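Side-chain contacts in KP6 killer toxin subunit beta (Ustilago maydis virus P6, PDB 4GVB), which forms one half of a secreted heterodimeric antifungal toxin, acting with the alpha subunit to kill sensitive fungal cells: residues Q59-C64 with A70-Q75; T25-S30 with L65-A70; D36-E41 with R47-W52; C11-T14 with R20-A23. All coordinates share one frame; numbering follows the deposited sequence.

Contact 1: Q59-C64 with A70-Q75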
loop_
_atom_site.group_PDB
_atom_site.type_symbol
_atom_site.label_atom_id
_atom_site.label_comp_id
_atom_site.label_asym_id
_atom_site.label_seq_id
_atom_site.Cartn_x
_atom_site.Cartn_y
_atom_site.Cartn_z
ATOM N N GLN B 59 14.738 1.495 5.893
ATOM C CA GLN B 59 13.516 0.765 6.216
ATOM C C GLN B 59 12.296 1.411 5.566
ATOM O O GLN B 59 11.442 0.723 4.997
ATOM C CB GLN B 59 13.320 0.706 7.732
ATOM C CG GLN B 59 14.384 -0.105 8.481
ATOM C CD GLN B 59 14.235 0.002 9.988
ATOM O OE1 GLN B 59 13.899 1.067 10.518
ATOM N NE2 GLN B 59 14.479 -1.102 10.689
ATOM N N PHE B 60 12.208 2.734 5.661
ATOM C CA PHE B 60 11.075 3.453 5.094
ATOM C C PHE B 60 11.007 3.311 3.587
ATOM O O PHE B 60 9.916 3.203 3.022
ATOM C CB PHE B 60 11.092 4.931 5.471
ATOM C CG PHE B 60 9.751 5.581 5.353
ATOM C CD1 PHE B 60 8.799 5.382 6.328
ATOM C CD2 PHE B 60 9.425 6.353 4.244
ATOM C CE1 PHE B 60 7.549 5.958 6.226
ATOM C CE2 PHE B 60 8.180 6.930 4.142
ATOM C CZ PHE B 60 7.242 6.731 5.139
ATOM N N TYR B 61 12.168 3.330 2.936
ATOM C CA TYR B 61 12.245 3.128 1.492
ATOM C C TYR B 61 11.617 1.797 1.089
ATOM O O TYR B 61 10.865 1.717 0.116
ATOM C CB TYR B 61 13.704 3.189 1.009
ATOM C CG TYR B 61 13.869 3.004 -0.485
ATOM C CD1 TYR B 61 14.180 1.759 -1.025
ATOM C CD2 TYR B 61 13.707 4.075 -1.356
ATOM C CE1 TYR B 61 14.330 1.595 -2.395
ATOM C CE2 TYR B 61 13.848 3.920 -2.720
ATOM C CZ TYR B 61 14.155 2.676 -3.236
ATOM O OH TYR B 61 14.294 2.522 -4.597
ATOM N N GLN B 62 11.960 0.745 1.817
ATOM C CA GLN B 62 11.377 -0.569 1.556
ATOM C C GLN B 62 9.860 -0.497 1.757
ATOM O O GLN B 62 9.088 -1.045 0.963
ATOM C CB GLN B 62 11.979 -1.614 2.493
ATOM C CG GLN B 62 11.411 -3.011 2.296
ATOM C CD GLN B 62 12.181 -4.078 3.060
ATOM O OE1 GLN B 62 13.185 -3.790 3.718
ATOM N NE2 GLN B 62 11.712 -5.319 2.974
ATOM N N ALA B 63 9.443 0.189 2.824
ATOM C CA ALA B 63 8.019 0.363 3.139
ATOM C C ALA B 63 7.245 1.024 1.994
ATOM O O ALA B 63 6.201 0.528 1.560
ATOM C CB ALA B 63 7.846 1.155 4.432
ATOM N N CYS B 64 7.763 2.144 1.499
ATOM C CA CYS B 64 7.134 2.842 0.382
ATOM C C CYS B 64 6.980 1.914 -0.821
ATOM O O CYS B 64 5.927 1.871 -1.445
ATOM C CB CYS B 64 7.939 4.083 -0.025
ATOM S SG CYS B 64 7.966 5.395 1.231
ATOM N N ALA B 70 7.273 3.941 -5.788
ATOM C CA ALA B 70 7.584 5.213 -5.159
ATOM C C ALA B 70 9.038 5.288 -4.716
ATOM O O ALA B 70 9.701 4.272 -4.509
ATOM C CB ALA B 70 6.660 5.448 -3.968
ATOM N N GLY B 71 9.522 6.513 -4.580
ATOM C CA GLY B 71 10.813 6.744 -3.978
ATOM C C GLY B 71 10.529 7.375 -2.637
ATOM O O GLY B 71 9.373 7.439 -2.209
ATOM N N THR B 72 11.570 7.857 -1.975
ATOM C CA THR B 72 11.386 8.445 -0.669
ATOM C C THR B 72 12.188 9.720 -0.565
ATOM O O THR B 72 13.270 9.821 -1.127
ATOM C CB THR B 72 11.848 7.502 0.449
ATOM O OG1 THR B 72 13.259 7.271 0.320
ATOM C CG2 THR B 72 11.079 6.165 0.384
ATOM N N ASN B 73 11.635 10.693 0.140
ATOM C CA ASN B 73 12.394 11.869 0.519
ATOM C C ASN B 73 12.521 11.793 2.020
ATOM O O ASN B 73 11.517 11.722 2.711
ATOM C CB ASN B 73 11.667 13.159 0.132
ATOM C CG ASN B 73 11.516 13.328 -1.371
ATOM O OD1 ASN B 73 12.122 12.600 -2.167
ATOM N ND2 ASN B 73 10.715 14.312 -1.769
ATOM N N CYS B 74 13.746 11.784 2.531
ATOM C CA CYS B 74 13.948 11.649 3.965
ATOM C C CYS B 74 14.805 12.795 4.453
ATOM O O CYS B 74 15.667 13.267 3.726
ATOM C CB CYS B 74 14.634 10.327 4.311
ATOM S SG CYS B 74 13.611 8.852 4.121
ATOM N N GLN B 75 14.565 13.240 5.681
ATOM C CA GLN B 75 15.472 14.204 6.290
ATOM C C GLN B 75 15.543 14.056 7.799
ATOM O O GLN B 75 14.671 13.448 8.408
ATOM C CB GLN B 75 15.098 15.628 5.905
ATOM C CG GLN B 75 13.663 16.008 6.127
ATOM C CD GLN B 75 13.374 17.402 5.619
ATOM O OE1 GLN B 75 12.859 17.580 4.519
ATOM N NE2 GLN B 75 13.724 18.403 6.414
#
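Thr-72 on the strand points its side chain at the helix, into the gap between Tyr-61 and Cys-64. The methyl CG2 does most of the touching. It lies 3.3 Å from Cys-64 SG and 3.4 Å from Tyr-61 CA, so it is wedged between a sulfur and the helix backbone. The hydroxyl branch goes the other way, to the aromatic ring. Thr-72 OG1 lies at the edge of the Tyr-61 ring, in its plane, 3.6 Å from CD2. The two side chains cross at about a right angle. A chi1 of 63° sets Thr-72 OG1 between its own backbone N and carbonyl carbon, and this leaves CG2 beside the N, facing the sulfur.

Tyr-61 CG stands anti to the backbone N (chi1 -179°), and the ring passes Gly-71 at an oblique angle, with CE2 4.3 Å from Gly-71 CA. Phe-60 CD2 lies 4.2 Å from Thr-72 CG2, oblique to the ring. Further along, Cys-64 CB and Ala-70 CB approach to 4.4 Å. The contact is one of packing.

Helix and strand run nearly antiparallel, at 148°, with axes 7.6 Å apart. Cys-64 is joined by a disulfide to Cys-11 of strand 7-13, the sheet partner of strand 70-76, and Cys-74 to Cys-9 of the same strand. Phe-60 also packs on Thr-25 and Ala-28 of helix 22-29, which borders the same core.

Contact 2: T25-S30 with L65-A70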
loop_
_atom_site.group_PDB
_atom_site.type_symbol
_atom_site.label_atom_id
_atom_site.label_comp_id
_atom_site.label_asym_id
_atom_site.label_seq_id
_atom_site.Cartn_x
_atom_site.Cartn_y
_atom_site.Cartn_z
ATOM N N THR B 25 2.494 7.107 1.796
ATOM C CA THR B 25 3.194 7.438 3.028
ATOM C C THR B 25 2.423 6.919 4.258
ATOM O O THR B 25 3.017 6.318 5.151
ATOM C CB THR B 25 3.427 8.958 3.167
ATOM O OG1 THR B 25 4.051 9.465 1.973
ATOM C CG2 THR B 25 4.313 9.235 4.334
ATOM N N ARG B 26 1.116 7.184 4.303
ATOM C CA ARG B 26 0.278 6.715 5.402
ATOM C C ARG B 26 0.383 5.190 5.576
ATOM O O ARG B 26 0.505 4.677 6.692
ATOM C CB ARG B 26 -1.176 7.147 5.159
ATOM C CG ARG B 26 -2.175 6.591 6.132
ATOM C CD ARG B 26 -3.545 7.248 5.936
ATOM N NE ARG B 26 -3.435 8.701 5.817
ATOM C CZ ARG B 26 -3.711 9.379 4.713
ATOM N NH1 ARG B 26 -4.118 8.730 3.628
ATOM N NH2 ARG B 26 -3.584 10.699 4.693
ATOM N N ALA B 27 0.345 4.465 4.464
ATOM C CA ALA B 27 0.395 3.004 4.528
ATOM C C ALA B 27 1.755 2.538 5.028
ATOM O O ALA B 27 1.856 1.648 5.865
ATOM C CB ALA B 27 0.086 2.398 3.160
ATOM N N ALA B 28 2.811 3.163 4.520
ATOM C CA ALA B 28 4.166 2.791 4.905
ATOM C C ALA B 28 4.439 3.104 6.368
ATOM O O ALA B 28 5.145 2.360 7.046
ATOM C CB ALA B 28 5.182 3.501 4.004
ATOM N N CYS B 29 3.872 4.216 6.835
ATOM C CA CYS B 29 4.107 4.711 8.193
ATOM C C CYS B 29 3.497 3.822 9.283
ATOM O O CYS B 29 4.034 3.744 10.385
ATOM C CB CYS B 29 3.579 6.141 8.349
ATOM S SG CYS B 29 4.241 7.028 9.800
ATOM N N SER B 30 2.389 3.151 8.986
ATOM C CA SER B 30 1.789 2.241 9.965
ATOM C C SER B 30 2.171 0.776 9.711
ATOM O O SER B 30 3.350 0.413 9.694
ATOM C CB SER B 30 0.266 2.410 9.992
ATOM O OG SER B 30 -0.287 2.113 8.726
ATOM N N LEU B 65 8.035 1.170 -1.131
ATOM C CA LEU B 65 8.058 0.328 -2.318
ATOM C C LEU B 65 7.114 -0.868 -2.223
ATOM O O LEU B 65 6.745 -1.449 -3.237
ATOM C CB LEU B 65 9.479 -0.144 -2.618
ATOM C CG LEU B 65 10.350 0.791 -3.454
ATOM C CD1 LEU B 65 11.692 0.127 -3.700
ATOM C CD2 LEU B 65 9.672 1.127 -4.785
ATOM N N ARG B 66 6.738 -1.242 -1.010
ATOM C CA ARG B 66 5.746 -2.294 -0.831
ATOM C C ARG B 66 4.350 -1.836 -1.251
ATOM O O ARG B 66 3.480 -2.663 -1.557
ATOM C CB ARG B 66 5.743 -2.785 0.612
ATOM C CG ARG B 66 6.810 -3.837 0.863
ATOM C CD ARG B 66 7.572 -3.549 2.122
ATOM N NE ARG B 66 6.770 -3.822 3.311
ATOM C CZ ARG B 66 6.981 -4.848 4.128
ATOM N NH1 ARG B 66 7.972 -5.692 3.884
ATOM N NH2 ARG B 66 6.209 -5.025 5.190
ATOM N N TYR B 67 4.136 -0.524 -1.293
ATOM C CA TYR B 67 2.788 -0.018 -1.541
ATOM C C TYR B 67 2.568 0.684 -2.870
ATOM O O TYR B 67 1.431 0.805 -3.320
ATOM C CB TYR B 67 2.288 0.841 -0.362
ATOM C CG TYR B 67 2.023 -0.004 0.859
ATOM C CD1 TYR B 67 0.831 -0.712 0.989
ATOM C CD2 TYR B 67 2.974 -0.130 1.861
ATOM C CE1 TYR B 67 0.597 -1.507 2.081
ATOM C CE2 TYR B 67 2.741 -0.928 2.962
ATOM C CZ TYR B 67 1.548 -1.612 3.062
ATOM O OH TYR B 67 1.312 -2.407 4.157
ATOM N N SER B 68 3.650 1.129 -3.502
ATOM C CA SER B 68 3.548 1.872 -4.752
ATOM C C SER B 68 4.890 1.916 -5.469
ATOM O O SER B 68 5.930 1.622 -4.873
ATOM C CB SER B 68 3.073 3.301 -4.466
ATOM O OG SER B 68 2.644 3.963 -5.651
ATOM N N HIS B 69 4.887 2.284 -6.748
ATOM C CA HIS B 69 6.168 2.528 -7.399
ATOM C C HIS B 69 6.641 3.904 -6.954
ATOM O O HIS B 69 6.419 4.913 -7.639
ATOM C CB HIS B 69 6.089 2.478 -8.916
ATOM C CG HIS B 69 7.431 2.596 -9.579
ATOM N ND1 HIS B 69 8.399 1.622 -9.474
ATOM C CD2 HIS B 69 7.976 3.583 -10.328
ATOM C CE1 HIS B 69 9.475 1.994 -10.140
ATOM N NE2 HIS B 69 9.245 3.183 -10.666
ATOM N N ALA B 70 7.273 3.941 -5.788
ATOM C CA ALA B 70 7.584 5.213 -5.159
ATOM C C ALA B 70 9.038 5.288 -4.716
ATOM O O ALA B 70 9.701 4.272 -4.509
ATOM C CB ALA B 70 6.660 5.448 -3.968
HETATM O O HOH W 1 0.311 -0.285 6.230
#
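Ala-27 sets its methyl on the face of the Tyr-67 ring. Ala-27 CB lies 3.8 Å from the ring centroid and only 11° off the ring normal. This is a CH-pi contact, centred on the ring.

The conformation of Tyr-67 explains the fit. Its chi1 of -70° places CG anti to the carbonyl carbon and beside the backbone N, which sends the ring across to helix 22-29. A chi2 of -81° then turns the ring so that one face meets the alanine. Ala-27 needs no torsion, because its CB already points at the other segment. Ala-28 adds a looser touch: its backbone N is 4.2 Å from Tyr-67 CD2, in an oblique position.

A water links the phenol end to the helix backbone. It donates to Ala-27 O and is hydrogen-bonded to Tyr-67 OH at 3.1 Å. Its 2.5 Å distance to Ala-27 O is unusually short and doubtful. One residue of the helix thus meets both the face and, through the water, the hydroxyl of the same tyrosine.

Tyr-67 also packs on Val-24, and on Tyr-29 of the alpha subunit, so the ring stands where two helices and the partner chain come together. Tyr-67 O accepts a hydrogen bond from Asn-70 of the alpha subunit. The chemistry is mixed: the methyl rests on the pi face by dispersion and a CH-pi interaction, while the hydroxyl keeps a polar link through water.

Contact 3: D36-E41 with R47-W52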
loop_
_atom_site.group_PDB
_atom_site.type_symbol
_atom_site.label_atom_id
_atom_site.label_comp_id
_atom_site.label_asym_id
_atom_site.label_seq_id
_atom_site.Cartn_x
_atom_site.Cartn_y
_atom_site.Cartn_z
ATOM N N ASP B 36 5.855 1.620 12.000
ATOM C CA ASP B 36 5.095 2.043 13.171
ATOM C C ASP B 36 5.517 3.421 13.713
ATOM O O ASP B 36 6.029 3.533 14.831
ATOM C CB ASP B 36 5.189 0.967 14.260
ATOM C CG ASP B 36 4.117 1.112 15.322
ATOM O OD1 ASP B 36 3.017 1.609 14.998
ATOM O OD2 ASP B 36 4.379 0.729 16.481
ATOM N N GLY B 37 5.304 4.464 12.914
ATOM C CA GLY B 37 5.550 5.828 13.353
ATOM C C GLY B 37 4.251 6.602 13.332
ATOM O O GLY B 37 3.181 6.005 13.236
ATOM N N TYR B 38 4.311 7.926 13.411
ATOM C CA TYR B 38 3.068 8.674 13.253
ATOM C C TYR B 38 3.090 9.590 12.042
ATOM O O TYR B 38 4.145 10.117 11.659
ATOM C CB TYR B 38 2.682 9.429 14.527
ATOM C CG TYR B 38 3.525 10.646 14.802
ATOM C CD1 TYR B 38 3.079 11.913 14.448
ATOM C CD2 TYR B 38 4.766 10.526 15.410
ATOM C CE1 TYR B 38 3.852 13.045 14.691
ATOM C CE2 TYR B 38 5.550 11.643 15.670
ATOM C CZ TYR B 38 5.082 12.902 15.305
ATOM O OH TYR B 38 5.856 14.017 15.553
ATOM N N TYR B 39 1.914 9.772 11.449
ATOM C CA TYR B 39 1.770 10.497 10.202
ATOM C C TYR B 39 1.152 11.867 10.422
ATOM O O TYR B 39 0.149 11.991 11.107
ATOM C CB TYR B 39 0.888 9.698 9.244
ATOM C CG TYR B 39 0.650 10.422 7.951
ATOM C CD1 TYR B 39 1.638 10.467 6.976
ATOM C CD2 TYR B 39 -0.548 11.083 7.705
ATOM C CE1 TYR B 39 1.440 11.141 5.797
ATOM C CE2 TYR B 39 -0.758 11.760 6.513
ATOM C CZ TYR B 39 0.251 11.779 5.564
ATOM O OH TYR B 39 0.075 12.438 4.379
ATOM N N THR B 40 1.738 12.897 9.818
ATOM C CA THR B 40 1.222 14.254 9.975
ATOM C C THR B 40 0.506 14.731 8.727
ATOM O O THR B 40 1.132 14.982 7.700
ATOM C CB THR B 40 2.342 15.243 10.329
ATOM O OG1 THR B 40 3.008 14.802 11.519
ATOM C CG2 THR B 40 1.775 16.649 10.534
ATOM N N GLU B 41 -0.812 14.869 8.821
ATOM C CA GLU B 41 -1.635 15.163 7.651
ATOM C C GLU B 41 -1.206 16.392 6.831
ATOM O O GLU B 41 -1.187 16.334 5.603
ATOM C CB GLU B 41 -3.116 15.253 8.051
ATOM C CG GLU B 41 -4.086 15.197 6.869
ATOM C CD GLU B 41 -5.552 15.350 7.282
ATOM O OE1 GLU B 41 -6.057 16.499 7.252
ATOM O OE2 GLU B 41 -6.200 14.326 7.628
ATOM N N ARG B 47 6.920 10.330 11.097
ATOM C CA ARG B 47 7.955 10.565 12.091
ATOM C C ARG B 47 8.008 9.440 13.117
ATOM O O ARG B 47 7.024 8.728 13.314
ATOM C CB ARG B 47 7.705 11.898 12.795
ATOM C CG ARG B 47 7.769 13.111 11.887
ATOM C CD ARG B 47 7.230 14.334 12.618
ATOM N NE ARG B 47 7.565 15.580 11.932
ATOM C CZ ARG B 47 6.840 16.106 10.952
ATOM N NH1 ARG B 47 5.739 15.491 10.526
ATOM N NH2 ARG B 47 7.221 17.246 10.389
ATOM N N ALA B 48 9.161 9.280 13.759
ATOM C CA ALA B 48 9.301 8.335 14.859
ATOM C C ALA B 48 8.445 8.800 16.040
ATOM O O ALA B 48 8.320 10.000 16.294
ATOM C CB ALA B 48 10.750 8.216 15.269
ATOM N N LYS B 49 7.845 7.855 16.755
ATOM C CA LYS B 49 7.020 8.198 17.910
ATOM C C LYS B 49 7.869 8.699 19.083
ATOM O O LYS B 49 7.445 9.575 19.842
ATOM C CB LYS B 49 6.164 6.996 18.324
ATOM C CG LYS B 49 5.207 6.547 17.234
ATOM C CD LYS B 49 4.322 5.395 17.670
ATOM C CE LYS B 49 3.105 5.292 16.759
ATOM N NZ LYS B 49 2.156 4.218 17.177
ATOM N N TYR B 50 9.075 8.149 19.211
ATOM C CA TYR B 50 10.009 8.556 20.254
ATOM C C TYR B 50 11.423 8.590 19.683
ATOM O O TYR B 50 11.715 7.890 18.719
ATOM C CB TYR B 50 9.981 7.562 21.413
ATOM C CG TYR B 50 8.629 7.338 22.055
ATOM C CD1 TYR B 50 8.089 8.269 22.935
ATOM C CD2 TYR B 50 7.916 6.169 21.819
ATOM C CE1 TYR B 50 6.857 8.052 23.543
ATOM C CE2 TYR B 50 6.692 5.943 22.418
ATOM C CZ TYR B 50 6.165 6.887 23.274
ATOM O OH TYR B 50 4.947 6.654 23.868
ATOM N N SER B 51 12.309 9.373 20.295
ATOM C CA SER B 51 13.665 9.526 19.764
ATOM C C SER B 51 14.446 8.214 19.803
ATOM O O SER B 51 15.342 7.984 18.984
ATOM C CB SER B 51 14.433 10.636 20.498
ATOM O OG SER B 51 14.879 10.211 21.772
ATOM N N TRP B 52 14.095 7.351 20.752
ATOM C CA TRP B 52 14.758 6.062 20.893
ATOM C C TRP B 52 14.101 5.030 19.978
ATOM O O TRP B 52 14.673 3.977 19.691
ATOM C CB TRP B 52 14.715 5.602 22.358
ATOM C CG TRP B 52 13.346 5.728 22.981
ATOM C CD1 TRP B 52 12.875 6.770 23.727
ATOM C CD2 TRP B 52 12.269 4.780 22.892
ATOM N NE1 TRP B 52 11.576 6.529 24.113
ATOM C CE2 TRP B 52 11.182 5.314 23.613
ATOM C CE3 TRP B 52 12.123 3.534 22.274
ATOM C CZ2 TRP B 52 9.963 4.641 23.734
ATOM C CZ3 TRP B 52 10.911 2.868 22.398
ATOM C CH2 TRP B 52 9.848 3.426 23.120
#
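Tyr-38 and Arg-47 form an antiparallel hydrogen-bonded pair, and their side chains lie on the same face of the hairpin. Tyr-38 N donates to Arg-47 O at 2.8 Å, and Arg-47 N donates back to Tyr-38 O at the same length and nearly straight, 170° at the hydrogen. Each donor lies in the plane of the carbonyl it meets.

The tight part is built on this pair. The arginine runs extended from CG to NE beside the phenol end of the tyrosine. Arg-47 CD lies 3.3 Å from Tyr-38 OH, and CB is 3.6 Å from Tyr-38 CE2. The ring edge faces the next residue, with Ala-48 O 3.3 Å from Tyr-38 CE2 and near the ring plane. A chi1 of 74° holds Tyr-38 CG between its backbone N and carbonyl carbon, swinging the ring over toward the 47-49 backbone. Gly-37 CA comes within 3.3 Å of Arg-47 O.

The solvent side is looser. Lys-49 stretches out beyond CG, past Gly-37, to reach Asp-36. Lys-49 CD lies 3.8 Å from Asp-36 O, a buried carbonyl that finds no polar partner in the model. The salt bridge there is long, with Asp-36 OD1 3.5 Å from Lys-49 NZ, and both residues are exposed.

Tyr-38 OH is hydrogen-bonded to Gln-79, and Arg-47 forms a salt bridge to Asp-43. The chemistry implies a hairpin set by its backbone pair and aliphatic-aromatic packing, with the exposed Asp-36 to Lys-49 charge pair probably contributing less.

Contact 4: C11-T14 with R20-A23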
loop_
_atom_site.group_PDB
_atom_site.type_symbol
_atom_site.label_atom_id
_atom_site.label_comp_id
_atom_site.label_asym_id
_atom_site.label_seq_id
_atom_site.Cartn_x
_atom_site.Cartn_y
_atom_site.Cartn_z
ATOM N N CYS B 11 6.798 9.182 1.184
ATOM C CA CYS B 11 6.826 8.462 -0.087
ATOM C C CYS B 11 6.503 9.458 -1.186
ATOM O O CYS B 11 5.626 10.297 -1.017
ATOM C CB CYS B 11 5.779 7.331 -0.077
ATOM S SG CYS B 11 6.070 6.102 1.198
ATOM N N VAL B 12 7.214 9.377 -2.307
ATOM C CA VAL B 12 7.030 10.324 -3.393
ATOM C C VAL B 12 7.004 9.608 -4.740
ATOM O O VAL B 12 7.550 8.512 -4.885
ATOM C CB VAL B 12 8.159 11.390 -3.405
ATOM C CG1 VAL B 12 8.134 12.202 -2.116
ATOM C CG2 VAL B 12 9.524 10.725 -3.587
ATOM N N ASP B 13 6.373 10.240 -5.719
ATOM C CA ASP B 13 6.293 9.674 -7.053
ATOM C C ASP B 13 7.672 9.645 -7.707
ATOM O O ASP B 13 8.511 10.524 -7.484
ATOM C CB ASP B 13 5.308 10.459 -7.914
ATOM C CG ASP B 13 4.635 9.591 -8.958
ATOM O OD1 ASP B 13 5.067 8.431 -9.127
ATOM O OD2 ASP B 13 3.670 10.065 -9.599
ATOM N N THR B 14 7.907 8.618 -8.507
ATOM C CA THR B 14 9.182 8.478 -9.187
ATOM C C THR B 14 9.158 9.269 -10.494
ATOM O O THR B 14 9.960 9.022 -11.380
ATOM C CB THR B 14 9.498 6.993 -9.462
ATOM O OG1 THR B 14 8.439 6.414 -10.236
ATOM C CG2 THR B 14 9.615 6.227 -8.163
ATOM N N ARG B 20 4.585 14.353 -3.268
ATOM C CA ARG B 20 4.145 13.556 -2.118
ATOM C C ARG B 20 3.036 12.601 -2.537
ATOM O O ARG B 20 2.118 13.015 -3.229
ATOM C CB ARG B 20 3.518 14.465 -1.063
ATOM C CG ARG B 20 4.415 15.489 -0.450
ATOM C CD ARG B 20 3.566 16.575 0.205
ATOM N NE ARG B 20 2.503 16.027 1.053
ATOM C CZ ARG B 20 1.699 16.770 1.811
ATOM N NH1 ARG B 20 1.849 18.084 1.817
ATOM N NH2 ARG B 20 0.753 16.214 2.566
ATOM N N LEU B 21 3.106 11.343 -2.107
ATOM C CA LEU B 21 1.993 10.412 -2.319
ATOM C C LEU B 21 1.471 10.059 -0.949
ATOM O O LEU B 21 1.953 9.121 -0.312
ATOM C CB LEU B 21 2.469 9.145 -3.036
ATOM C CG LEU B 21 3.053 9.277 -4.443
ATOM C CD1 LEU B 21 3.564 7.920 -4.974
ATOM C CD2 LEU B 21 2.044 9.889 -5.368
ATOM N N ASP B 22 0.500 10.831 -0.474
ATOM C CA ASP B 22 0.120 10.784 0.933
ATOM C C ASP B 22 -0.396 9.420 1.425
ATOM O O ASP B 22 0.005 8.940 2.468
ATOM C CB ASP B 22 -0.860 11.924 1.263
ATOM C CG ASP B 22 -0.204 13.312 1.175
ATOM O OD1 ASP B 22 1.046 13.416 1.256
ATOM O OD2 ASP B 22 -0.945 14.305 1.037
ATOM N N ALA B 23 -1.276 8.789 0.662
ATOM C CA ALA B 23 -1.843 7.515 1.084
ATOM C C ALA B 23 -0.775 6.422 1.137
ATOM O O ALA B 23 -0.841 5.491 1.957
ATOM C CB ALA B 23 -2.977 7.125 0.163
#
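Leu-21 meets strand residues Cys-11 to Asp-13 through both its backbone and its side chain. The backbone link is a hydrogen bond from Leu-21 N to Cys-11 O, 2.9 Å long and nearly straight at the hydrogen, 170°. The donor is tilted 30° from the carbonyl plane. It accompanies a single bridge between Val-12 and Arg-20, whose CA atoms are 4.5 Å apart.

Van der Waals packing comes next, mostly of the leucine on the strand's peptide atoms. Leu-21 CG is 3.7 Å from Asp-13 N, and CD1 is 3.8 Å from Val-12 C. The other methyl, CD2, reaches Asp-13 CB at 4.2 Å. With chi1 at -62°, Leu-21 CG stands beside its own N, the atom that hydrogen-bonds to Cys-11, so bond and packing fall on the same stretch of strand. Val-12 CG1 also approaches Arg-20 CA. Leu-21 also touches Asn-69 of the alpha subunit.

The charged pair lies within 20-23 and does not cross the contact. Arg-20 NE donates to Asp-22 OD1 at 3.0 Å, using the syn lone pair of that oxygen, which lies close to the guanidinium plane. NH2 adds a salt bridge to Asp-22 OD2. This pairing ties the arginine to the first turn of the helix.

Leu-21 is the N-cap residue of helix 22-29, so the contact fastens the start of that helix to strand 7-13. Thr-25 OG1 hydrogen-bonds to both Cys-11 N and Leu-21 O. Strand 70-76 hydrogen-bonds to the other edge of 7-13, through Gly-71 and Val-12; the leucine side chain reaches Ala-70 on it.

In the fold
Along the chain contact 4 closes first. Contact 3 is nested in the long loop that contact 2 closes. Contact 1 opens after contact 3 has ended; it crosses contact 2 along the chain and shares Ala-70 with it. Contacts 1, 2 and 4 cluster, with centres 8 to 9 Å apart. Contacts 1 and 2 share helix 57-67, and contacts 2 and 4 helix 22-29. Contacts 1 and 4 meet at neighbouring strands 70-76 and 7-13 and through the Cys-11 to Cys-64 disulfide. Contact 3, centred about 14 to 17 Å from the others, joins contact 2 through Gly-37 and Cys-29 and contact 4 where Tyr-39 packs on Asp-22. Contacts 2 and 4 border the heterodimer interface.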